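Local structure of CDP-glucose 4,6-dehydratase (Salmonella enterica subsp. enterica serovar Typhi, 1WVG) at residues N138-W143 and A300-L305; R230-V235 and K270-I275. The protein catalyses the NAD-dependent dehydration of CDP-D-glucose to CDP-4-dehydro-6-deoxy-D-glucose, an early step in making a dideoxy sugar of the lipopolysaccharide O-antigen. All blocks are in the same frame, centred on the assembly; numbering follows the deposited sequence.

Interaction 1: residues N138-W143 and A300-L305; sequences NREWVW and AHYLKL
Glu140 and Asn138 reach from one loop to the backbone of Ala300-Leu305 in another, joining two irregular segments of this short-chain dehydrogenase/reductase (Rossmann) fold, one after strand 126-130 and the other before helix 308-314. From CB of Glu140, CG lies anti to the carbonyl carbon (chi1 -71°), and the chain then bends at chi2, which swings CD round. Its carboxylate straddles two consecutive amides. OE1 takes the N-H of His301 on its syn lone pair, at 3.0 Å from His301 N, and lies against CA of Ala300. OE2 is met on its syn side by Tyr302 N at 2.9 Å, a nearly straight bond, and packs against CB of His301. The planes of carboxylate and imidazole stand 45° apart. Asn138 places its amide differently, with CG anti to the backbone N (chi1 -163°). OD1 accepts from Glu140 N at 2.7 Å, which closes an Asx turn, while ND2 donates to Tyr302 O; the turn thus orients the carboxamide whose other end crosses the contact. Farther along, the bent chain of Lys304 brings NZ near Val142 O, a weak and doubtful bond because that oxygen is crowded in the model; the ammonium is held chiefly by a salt bridge to Asp266 and also bonds Ser308 of a second subunit. At the backbone of the same residue a water accepts from Lys304 N at 2.9 Å and lies 2.8 Å from Trp143 O.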
loop_
_atom_site.group_PDB
_atom_site.type_symbol
_atom_site.label_atom_id
_atom_site.label_comp_id
_atom_site.label_asym_id
_atom_site.label_seq_id
_atom_site.Cartn_x
_atom_site.Cartn_y
_atom_site.Cartn_z
ATOM N N ASN A 138 -11.996 2.211 -7.165
ATOM C CA ASN A 138 -11.452 2.611 -8.473
ATOM C C ASN A 138 -10.458 3.784 -8.438
ATOM O O ASN A 138 -10.829 4.923 -8.197
ATOM C CB ASN A 138 -12.566 2.781 -9.530
ATOM C CG ASN A 138 -12.051 2.793 -10.976
ATOM O OD1 ASN A 138 -10.955 3.298 -11.255
ATOM N ND2 ASN A 138 -12.794 2.183 -11.910
ATOM N N ARG A 139 -9.164 3.505 -8.645
ATOM C CA ARG A 139 -8.129 4.519 -8.606
ATOM C C ARG A 139 -7.984 5.250 -9.929
ATOM O O ARG A 139 -7.149 6.151 -10.083
ATOM C CB ARG A 139 -6.839 3.835 -8.272
ATOM C CG ARG A 139 -7.051 3.026 -7.013
ATOM C CD ARG A 139 -6.818 3.888 -5.790
ATOM N NE ARG A 139 -5.935 4.995 -6.125
ATOM C CZ ARG A 139 -4.659 5.038 -5.775
ATOM N NH1 ARG A 139 -4.095 4.054 -5.077
ATOM N NH2 ARG A 139 -3.925 6.085 -6.146
ATOM N N GLU A 140 -8.795 4.841 -10.888
ATOM C CA GLU A 140 -8.794 5.451 -12.211
ATOM C C GLU A 140 -7.397 5.467 -12.761
ATOM O O GLU A 140 -6.867 6.524 -13.105
ATOM C CB GLU A 140 -9.325 6.895 -12.195
ATOM C CG GLU A 140 -10.834 6.960 -11.944
ATOM C CD GLU A 140 -11.742 6.458 -13.050
ATOM O OE1 GLU A 140 -12.961 6.505 -12.961
ATOM O OE2 GLU A 140 -11.129 5.987 -14.106
ATOM N N TRP A 141 -6.803 4.292 -12.869
ATOM C CA TRP A 141 -5.441 4.235 -13.350
ATOM C C TRP A 141 -5.281 3.208 -14.457
ATOM O O TRP A 141 -6.264 2.548 -14.738
ATOM C CB TRP A 141 -4.575 4.018 -12.102
ATOM C CG TRP A 141 -4.799 2.686 -11.455
ATOM C CD1 TRP A 141 -5.469 1.591 -11.951
ATOM C CD2 TRP A 141 -4.239 2.303 -10.197
ATOM N NE1 TRP A 141 -5.370 0.550 -11.046
ATOM C CE2 TRP A 141 -4.590 0.963 -9.979
ATOM C CE3 TRP A 141 -3.410 2.966 -9.295
ATOM C CZ2 TRP A 141 -4.185 0.292 -8.826
ATOM C CZ3 TRP A 141 -3.013 2.298 -8.173
ATOM C CH2 TRP A 141 -3.398 0.973 -7.936
ATOM N N VAL A 142 -4.088 3.077 -15.085
ATOM C CA VAL A 142 -3.850 2.135 -16.211
ATOM C C VAL A 142 -3.832 0.647 -15.849
ATOM O O VAL A 142 -3.854 -0.205 -16.727
ATOM C CB VAL A 142 -2.536 2.412 -16.999
ATOM C CG1 VAL A 142 -2.512 3.845 -17.509
ATOM C CG2 VAL A 142 -1.284 2.206 -16.130
ATOM N N TRP A 143 -3.755 0.316 -14.578
ATOM C CA TRP A 143 -3.617 -1.071 -14.180
ATOM C C TRP A 143 -4.877 -1.840 -13.825
ATOM O O TRP A 143 -5.777 -1.284 -13.200
ATOM C CB TRP A 143 -2.674 -1.097 -12.942
ATOM C CG TRP A 143 -1.307 -0.541 -13.259
ATOM C CD1 TRP A 143 -0.462 -1.009 -14.237
ATOM C CD2 TRP A 143 -0.617 0.569 -12.630
ATOM N NE1 TRP A 143 0.703 -0.273 -14.290
ATOM C CE2 TRP A 143 0.646 0.720 -13.317
ATOM C CE3 TRP A 143 -0.941 1.458 -11.588
ATOM C CZ2 TRP A 143 1.579 1.735 -12.975
ATOM C CZ3 TRP A 143 -0.021 2.452 -11.261
ATOM C CH2 TRP A 143 1.234 2.586 -11.928
ATOM N N ALA A 300 -17.256 5.235 -13.849
ATOM C CA ALA A 300 -15.804 5.090 -13.934
ATOM C C ALA A 300 -15.320 5.137 -15.358
ATOM O O ALA A 300 -15.921 4.564 -16.251
ATOM C CB ALA A 300 -15.378 3.714 -13.427
ATOM N N HIS A 301 -14.177 5.776 -15.549
ATOM C CA HIS A 301 -13.594 5.817 -16.875
ATOM C C HIS A 301 -12.826 4.521 -17.190
ATOM O O HIS A 301 -13.020 3.846 -18.204
ATOM C CB HIS A 301 -12.581 6.981 -16.912
ATOM C CG HIS A 301 -13.283 8.253 -16.614
ATOM N ND1 HIS A 301 -14.582 8.489 -17.075
ATOM C CD2 HIS A 301 -12.881 9.343 -15.901
ATOM C CE1 HIS A 301 -14.933 9.698 -16.646
ATOM N NE2 HIS A 301 -13.936 10.237 -15.941
ATOM N N TYR A 302 -11.888 4.181 -16.307
ATOM C CA TYR A 302 -11.083 3.005 -16.561
ATOM C C TYR A 302 -11.343 1.927 -15.584
ATOM O O TYR A 302 -11.355 2.178 -14.382
ATOM C CB TYR A 302 -9.584 3.252 -16.403
ATOM C CG TYR A 302 -9.130 4.374 -17.258
ATOM C CD1 TYR A 302 -8.436 5.428 -16.672
ATOM C CD2 TYR A 302 -9.421 4.404 -18.621
ATOM C CE1 TYR A 302 -8.005 6.510 -17.437
ATOM C CE2 TYR A 302 -9.004 5.487 -19.395
ATOM C CZ TYR A 302 -8.293 6.533 -18.801
ATOM O OH TYR A 302 -7.879 7.603 -19.545
ATOM N N LEU A 303 -11.485 0.736 -16.164
ATOM C CA LEU A 303 -11.681 -0.481 -15.395
ATOM C C LEU A 303 -11.045 -1.709 -16.069
ATOM O O LEU A 303 -11.516 -2.135 -17.117
ATOM C CB LEU A 303 -13.152 -0.737 -15.002
ATOM C CG LEU A 303 -13.338 -2.011 -14.178
ATOM C CD1 LEU A 303 -12.419 -1.924 -12.964
ATOM C CD2 LEU A 303 -14.791 -2.143 -13.720
ATOM N N LYS A 304 -9.978 -2.280 -15.454
ATOM C CA LYS A 304 -9.323 -3.483 -15.982
ATOM C C LYS A 304 -9.138 -4.445 -14.824
ATOM O O LYS A 304 -9.073 -4.032 -13.658
ATOM C CB LYS A 304 -7.943 -3.204 -16.571
ATOM C CG LYS A 304 -8.016 -2.493 -17.909
ATOM C CD LYS A 304 -6.734 -2.579 -18.724
ATOM C CE LYS A 304 -5.488 -2.261 -17.929
ATOM N NZ LYS A 304 -4.324 -2.121 -18.819
ATOM N N LEU A 305 -9.044 -5.726 -15.137
ATOM C CA LEU A 305 -8.820 -6.768 -14.122
ATOM C C LEU A 305 -7.536 -7.559 -14.410
ATOM O O LEU A 305 -7.312 -8.053 -15.540
ATOM C CB LEU A 305 -9.908 -7.854 -14.232
ATOM C CG LEU A 305 -11.289 -7.403 -13.783
ATOM C CD1 LEU A 305 -12.304 -8.522 -14.021
ATOM C CD2 LEU A 305 -11.220 -7.046 -12.301
HETATM O O HOH W 1 -8.248 -0.269 -14.191
#

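Interaction 2: residues R230-V235 and K270-I275. With CXY (cytidine-5'-diphospho-beta-D-xylose), chain D.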
loop_
_atom_site.group_PDB
_atom_site.type_symbol
_atom_site.label_atom_id
_atom_site.label_comp_id
_atom_site.label_asym_id
_atom_site.label_seq_id
_atom_site.Cartn_x
_atom_site.Cartn_y
_atom_site.Cartn_z
ATOM N N ARG A 230 -13.425 -0.945 -20.320
ATOM C CA ARG A 230 -14.033 -1.986 -19.487
ATOM C C ARG A 230 -13.392 -3.303 -19.863
ATOM O O ARG A 230 -12.837 -3.423 -20.961
ATOM C CB ARG A 230 -15.524 -2.127 -19.818
ATOM C CG ARG A 230 -16.385 -0.974 -19.326
ATOM C CD ARG A 230 -16.226 -0.779 -17.822
ATOM N NE ARG A 230 -17.103 0.216 -17.271
ATOM C CZ ARG A 230 -16.740 1.465 -17.074
ATOM N NH1 ARG A 230 -15.527 1.911 -17.377
ATOM N NH2 ARG A 230 -17.629 2.287 -16.547
ATOM N N PRO A 231 -13.505 -4.305 -18.999
ATOM C CA PRO A 231 -12.920 -5.591 -19.305
ATOM C C PRO A 231 -13.889 -6.415 -20.123
ATOM O O PRO A 231 -14.389 -7.438 -19.662
ATOM C CB PRO A 231 -12.652 -6.305 -17.952
ATOM C CG PRO A 231 -13.134 -5.369 -16.846
ATOM C CD PRO A 231 -13.772 -4.157 -17.541
ATOM N N TRP A 232 -14.156 -5.984 -21.354
ATOM C CA TRP A 232 -15.113 -6.679 -22.224
ATOM C C TRP A 232 -14.921 -8.170 -22.460
ATOM O O TRP A 232 -13.850 -8.611 -22.892
ATOM C CB TRP A 232 -15.233 -5.992 -23.584
ATOM C CG TRP A 232 -15.104 -4.496 -23.505
ATOM C CD1 TRP A 232 -13.996 -3.749 -23.805
ATOM C CD2 TRP A 232 -16.120 -3.559 -23.132
ATOM N NE1 TRP A 232 -14.252 -2.409 -23.651
ATOM C CE2 TRP A 232 -15.550 -2.252 -23.245
ATOM C CE3 TRP A 232 -17.452 -3.702 -22.720
ATOM C CZ2 TRP A 232 -16.275 -1.088 -22.945
ATOM C CZ3 TRP A 232 -18.143 -2.531 -22.412
ATOM C CH2 TRP A 232 -17.581 -1.242 -22.535
ATOM N N GLN A 233 -15.992 -8.948 -22.281
ATOM C CA GLN A 233 -15.839 -10.353 -22.546
ATOM C C GLN A 233 -17.134 -11.100 -22.796
ATOM O O GLN A 233 -18.150 -10.886 -22.157
ATOM C CB GLN A 233 -15.113 -11.025 -21.359
ATOM C CG GLN A 233 -16.014 -11.049 -20.117
ATOM C CD GLN A 233 -15.368 -11.588 -18.842
ATOM O OE1 GLN A 233 -15.854 -11.312 -17.735
ATOM N NE2 GLN A 233 -14.313 -12.392 -18.977
ATOM N N HIS A 234 -17.064 -12.047 -23.697
ATOM C CA HIS A 234 -18.205 -12.889 -23.965
ATOM C C HIS A 234 -18.723 -13.447 -22.648
ATOM O O HIS A 234 -17.971 -13.950 -21.808
ATOM C CB HIS A 234 -17.845 -14.093 -24.887
ATOM C CG HIS A 234 -19.087 -14.717 -25.469
ATOM N ND1 HIS A 234 -19.905 -15.532 -24.717
ATOM C CD2 HIS A 234 -19.667 -14.564 -26.691
ATOM C CE1 HIS A 234 -20.930 -15.884 -25.478
ATOM N NE2 HIS A 234 -20.817 -15.319 -26.678
ATOM N N VAL A 235 -20.027 -13.391 -22.506
ATOM C CA VAL A 235 -20.698 -13.860 -21.317
ATOM C C VAL A 235 -20.255 -15.257 -20.906
ATOM O O VAL A 235 -20.233 -15.582 -19.730
ATOM C CB VAL A 235 -22.240 -13.735 -21.497
ATOM C CG1 VAL A 235 -22.755 -14.575 -22.664
ATOM C CG2 VAL A 235 -23.012 -14.045 -20.211
ATOM N N LYS A 270 -10.521 -2.690 -24.417
ATOM C CA LYS A 270 -10.623 -1.551 -25.321
ATOM C C LYS A 270 -11.660 -0.515 -24.893
ATOM O O LYS A 270 -12.406 -0.723 -23.934
ATOM C CB LYS A 270 -10.813 -2.030 -26.743
ATOM C CG LYS A 270 -9.849 -3.177 -27.088
ATOM C CD LYS A 270 -8.955 -2.931 -28.305
ATOM C CE LYS A 270 -8.623 -4.166 -29.137
ATOM N NZ LYS A 270 -8.120 -3.873 -30.511
ATOM N N THR A 271 -11.689 0.608 -25.620
ATOM C CA THR A 271 -12.625 1.676 -25.299
ATOM C C THR A 271 -13.971 1.400 -25.887
ATOM O O THR A 271 -14.106 0.635 -26.847
ATOM C CB THR A 271 -12.278 3.002 -26.025
ATOM O OG1 THR A 271 -12.204 2.797 -27.436
ATOM C CG2 THR A 271 -11.001 3.657 -25.520
ATOM N N VAL A 272 -14.915 2.156 -25.344
ATOM C CA VAL A 272 -16.275 2.148 -25.822
ATOM C C VAL A 272 -16.295 2.418 -27.331
ATOM O O VAL A 272 -16.865 1.683 -28.149
ATOM C CB VAL A 272 -17.049 3.192 -25.034
ATOM C CG1 VAL A 272 -18.425 3.391 -25.640
ATOM C CG2 VAL A 272 -17.211 2.696 -23.590
ATOM N N GLU A 273 -15.599 3.470 -27.723
ATOM C CA GLU A 273 -15.536 3.842 -29.125
ATOM C C GLU A 273 -15.115 2.694 -30.024
ATOM O O GLU A 273 -15.677 2.421 -31.085
ATOM C CB GLU A 273 -14.626 5.073 -29.287
ATOM C CG GLU A 273 -14.239 5.340 -30.753
ATOM C CD GLU A 273 -13.771 6.748 -30.944
ATOM O OE1 GLU A 273 -13.207 7.388 -30.070
ATOM O OE2 GLU A 273 -14.037 7.195 -32.148
ATOM N N PHE A 274 -14.082 2.004 -29.600
ATOM C CA PHE A 274 -13.623 0.909 -30.402
ATOM C C PHE A 274 -14.740 -0.069 -30.664
ATOM O O PHE A 274 -14.946 -0.620 -31.745
ATOM C CB PHE A 274 -12.553 0.153 -29.597
ATOM C CG PHE A 274 -12.222 -1.155 -30.264
ATOM C CD1 PHE A 274 -11.169 -1.221 -31.179
ATOM C CD2 PHE A 274 -12.931 -2.326 -29.994
ATOM C CE1 PHE A 274 -10.841 -2.407 -31.840
ATOM C CE2 PHE A 274 -12.639 -3.520 -30.656
ATOM C CZ PHE A 274 -11.587 -3.557 -31.575
ATOM N N ILE A 275 -15.439 -0.378 -29.612
ATOM C CA ILE A 275 -16.501 -1.353 -29.745
ATOM C C ILE A 275 -17.589 -0.884 -30.686
ATOM O O ILE A 275 -17.983 -1.603 -31.609
ATOM C CB ILE A 275 -17.084 -1.765 -28.400
ATOM C CG1 ILE A 275 -16.154 -2.821 -27.794
ATOM C CG2 ILE A 275 -18.472 -2.372 -28.599
ATOM C CD1 ILE A 275 -15.835 -2.518 -26.341
HETATM O O1B CXY D . -19.740 -1.058 -16.806
HETATM P PB CXY D . -21.240 -1.076 -16.589
HETATM O O2B CXY D . -21.792 0.195 -16.000
HETATM O "O1'" CXY D . -21.637 -2.353 -15.632
HETATM O O3A CXY D . -21.644 -1.380 -18.049
HETATM P PA CXY D . -22.393 -0.465 -19.194
HETATM O O1A CXY D . -22.558 -1.375 -20.359
HETATM O O2A CXY D . -23.657 0.102 -18.678
HETATM O O5D CXY D . -21.331 0.701 -19.412
HETATM C C5D CXY D . -20.147 0.400 -20.163
HETATM C C4D CXY D . -19.491 1.699 -20.565
HETATM O O4D CXY D . -20.109 2.139 -21.800
HETATM C C3D CXY D . -19.553 2.863 -19.577
HETATM O O3D CXY D . -18.376 3.749 -19.562
HETATM C C2D CXY D . -20.804 3.562 -20.137
HETATM O O2D CXY D . -20.794 4.928 -19.714
HETATM C C1D CXY D . -20.535 3.456 -21.621
HETATM N N1 CXY D . -21.724 3.665 -22.453
HETATM C C6 CXY D . -22.816 2.820 -22.337
HETATM C C5 CXY D . -23.892 2.950 -23.071
HETATM C C4 CXY D . -24.012 3.995 -24.028
HETATM N N3 CXY D . -22.872 4.812 -24.115
HETATM C C2 CXY D . -21.716 4.707 -23.360
HETATM N N4 CXY D . -24.989 4.216 -24.735
HETATM O O2 CXY D . -20.758 5.480 -23.475
HETATM C "C1'" CXY D . -21.817 -3.562 -16.349
HETATM C "C2'" CXY D . -22.982 -4.265 -15.697
HETATM C "C3'" CXY D . -22.579 -4.525 -14.258
HETATM C "C4'" CXY D . -21.321 -5.391 -14.209
HETATM C "C5'" CXY D . -20.204 -4.719 -14.996
HETATM O "O2'" CXY D . -24.171 -3.445 -15.698
HETATM O "O3'" CXY D . -23.623 -5.265 -13.598
HETATM O "O4'" CXY D . -20.931 -5.613 -12.855
HETATM O "O5'" CXY D . -20.632 -4.417 -16.327
#
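Arg230 and Lys270, each two residues ahead of strand 232-234 and helix 272-283 of this Rossmann fold, bring the backbones nearest, with 6.8 Å between their CA atoms. Trp232 spans the gap with its indole. NE1 points almost straight at Lys270 O (N-H...O 169°), which lies close to the ring plane; seen from the carbonyl, the donor is 45° above the peptide plane. CD1 of Ile275 lies over one face of the indole, though modelled too close for its exact place to be trusted, and CB of Arg230 lies against the opposite face. CG2 of Val272 meets the rim, 4.0 Å from Trp232 CZ2. Just beyond that rim lies CDP-xylose: Trp232 CH2 approaches its C5D at 3.9 Å, and Val272 CG2 is 3.5 Å from the ribose oxygen O4D. Arg230 bends at chi2 (-56°), and its NE donates to the diphosphate oxygen O1B at 3.0 Å, while NH2 bonds Ala300 O. On the helix, Thr271 is the N-cap, its OG1 accepting from Phe274 N. The bond from NE1 thus sets the indole's direction, and its benzo edge is left to line the nucleotide-sugar pocket, where the positive guanidinium probably offsets diphosphate charge.

Both segments of interaction 2 fall between those of interaction 1 in the sequence, and the centres of the two contacts lie 13 Å apart. The loop-to-loop contact of interaction 1 is partly buried and lies farther from the chain's centre, beside a second subunit; it depends on side-chain amide and carboxylate groups gripping backbone atoms. Interaction 2 is buried, joins a strand of the central sheet to a helix, and relies mainly on an aromatic ring packed among aliphatic groups at the CDP-xylose pocket. The two meet directly: Arg230 and Pro231 adjoin segment 300-305, Pro231 packing against Leu303 and Leu305. Segment 300-305 thus borders the ligand-binding arginine.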